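Local coordinates for 82 prophage-derived uncharacterized protein ybcO (Escherichia coli K-12, PDB 3G27) that is probably a nuclease and binds a zinc ion through four sulfur ligands, at residues 20-25 with 52-57. Sequence-based numbering, arbitrary orientation.
Sequences VCNGNP and IACSAC. With ZN (zinc ion), chain B; CA (calcium ion), chain C.
Cys21 holds SG anti to its backbone N (chi1 -159°), while Cys54 tucks SG between N and carbonyl carbon (chi1 71°); both sulfurs thereby reach one zinc ion, each at 2.3 Å from ZN. Cys57 SG joins them, and Cys13 supplies the fourth ligand, completing a Cys4 site in which Cys54 and Cys57 form the CxxC pair. Cysteine suits these places because its soft sulfur can bind the metal and still accept N-H groups. Cys54 SG does so twice: Asn22 N reaches it across the contact at 3.5 Å, nearly straight (168°), and Cys57 N donates to it as an N-cap bond at 3.4 Å. These donors would probably temper the negative charge of the thiolate. Asn22 lays its amide beside Cys54, with Asn22 OD1 3.3 Å from Cys54 CB; the same oxygen accepts from Asn24 N at 2.9 Å, an Asx turn that asparagine's short side chain can close. The small methyl of Ala56 suits a tight spot, Val20 O lying 3.0 Å from Ala56 CB; that oxygen also accepts from a calcium-bound water. Cys21 O binds the same calcium ion, together with Gly19 O and three waters. The zinc thus pins the loop preceding strand 29-32 to the junction where strand 50-53, its antiparallel partner, gives way to helix 55-61.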
loop_
_atom_site.group_PDB
_atom_site.type_symbol
_atom_site.label_atom_id
_atom_site.label_comp_id
_atom_site.label_asym_id
_atom_site.label_seq_id
_atom_site.Cartn_x
_atom_site.Cartn_y
_atom_site.Cartn_z
ATOM N N VAL A 20 -6.293 12.213 -14.531
ATOM C CA VAL A 20 -4.970 12.679 -14.148
ATOM C C VAL A 20 -3.820 11.927 -14.861
ATOM O O VAL A 20 -2.863 12.540 -15.359
ATOM C CB VAL A 20 -4.802 12.624 -12.563
ATOM C CG1 VAL A 20 -3.386 12.915 -12.178
ATOM C CG2 VAL A 20 -5.782 13.552 -11.863
ATOM N N CYS A 21 -3.919 10.611 -14.913
ATOM C CA CYS A 21 -2.898 9.800 -15.545
ATOM C C CYS A 21 -2.664 10.274 -16.953
ATOM O O CYS A 21 -3.619 10.557 -17.689
ATOM C CB CYS A 21 -3.301 8.317 -15.581
ATOM S SG CYS A 21 -1.863 7.122 -15.781
ATOM N N ASN A 22 -1.401 10.342 -17.349
ATOM C CA ASN A 22 -1.090 10.568 -18.741
ATOM C C ASN A 22 -0.892 9.261 -19.544
ATOM O O ASN A 22 -0.867 9.277 -20.750
ATOM C CB ASN A 22 0.075 11.566 -18.925
ATOM C CG ASN A 22 1.410 11.066 -18.398
ATOM O OD1 ASN A 22 1.751 9.890 -18.495
ATOM N ND2 ASN A 22 2.183 11.979 -17.858
ATOM N N GLY A 23 -0.740 8.135 -18.863
ATOM C CA GLY A 23 -0.567 6.849 -19.521
ATOM C C GLY A 23 0.696 6.679 -20.352
ATOM O O GLY A 23 0.766 5.768 -21.196
ATOM N N ASN A 24 1.684 7.536 -20.133
ATOM C CA ASN A 24 2.867 7.566 -20.965
ATOM C C ASN A 24 4.058 7.053 -20.156
ATOM O O ASN A 24 4.632 7.771 -19.341
ATOM C CB ASN A 24 3.103 8.967 -21.505
ATOM C CG ASN A 24 4.219 9.025 -22.498
ATOM O OD1 ASN A 24 4.866 8.013 -22.826
ATOM N ND2 ASN A 24 4.477 10.217 -22.986
ATOM N N PRO A 25 4.432 5.793 -20.388
ATOM C CA PRO A 25 5.484 5.175 -19.598
ATOM C C PRO A 25 6.839 5.873 -19.700
ATOM O O PRO A 25 7.636 5.745 -18.804
ATOM C CB PRO A 25 5.545 3.744 -20.146
ATOM C CG PRO A 25 5.047 3.827 -21.486
ATOM C CD PRO A 25 4.051 4.961 -21.542
ATOM N N ILE A 52 5.658 3.016 -9.153
ATOM C CA ILE A 52 5.908 3.509 -10.506
ATOM C C ILE A 52 4.745 4.457 -10.762
ATOM O O ILE A 52 3.582 4.089 -10.562
ATOM C CB ILE A 52 5.855 2.369 -11.590
ATOM C CG1 ILE A 52 6.790 1.179 -11.252
ATOM C CG2 ILE A 52 6.226 2.893 -12.933
ATOM C CD1 ILE A 52 6.454 -0.112 -12.025
ATOM N N ALA A 53 5.050 5.668 -11.184
ATOM C CA ALA A 53 4.026 6.658 -11.416
ATOM C C ALA A 53 4.477 7.497 -12.591
ATOM O O ALA A 53 5.647 7.838 -12.676
ATOM C CB ALA A 53 3.846 7.528 -10.153
ATOM N N CYS A 54 3.550 7.795 -13.500
ATOM C CA CYS A 54 3.757 8.776 -14.569
ATOM C C CYS A 54 3.844 10.151 -13.958
ATOM O O CYS A 54 3.476 10.332 -12.810
ATOM C CB CYS A 54 2.608 8.772 -15.565
ATOM S SG CYS A 54 1.023 9.472 -14.933
ATOM N N SER A 55 4.328 11.120 -14.733
ATOM C CA SER A 55 4.636 12.434 -14.214
ATOM C C SER A 55 3.431 13.108 -13.559
ATOM O O SER A 55 3.555 13.762 -12.524
ATOM C CB SER A 55 5.226 13.317 -15.320
ATOM O OG SER A 55 4.409 13.371 -16.488
ATOM N N ALA A 56 2.268 12.906 -14.162
ATOM C CA ALA A 56 1.009 13.487 -13.700
ATOM C C ALA A 56 0.536 12.877 -12.403
ATOM O O ALA A 56 0.147 13.559 -11.467
ATOM C CB ALA A 56 -0.049 13.293 -14.773
ATOM N N CYS A 57 0.538 11.561 -12.359
ATOM C CA CYS A 57 0.115 10.864 -11.140
ATOM C C CYS A 57 1.078 11.143 -9.999
ATOM O O CYS A 57 0.679 11.307 -8.870
ATOM C CB CYS A 57 0.002 9.359 -11.407
ATOM S SG CYS A 57 -1.492 8.902 -12.276
HETATM ZN ZN ZN B . -0.405 7.819 -14.100
HETATM CA CA CA C . -4.943 12.278 -18.854
HETATM O O HOH W 1 -2.880 13.451 -17.858
HETATM O O HOH W 2 -4.080 10.959 -20.625
HETATM O O HOH W 3 -6.288 10.053 -18.515
#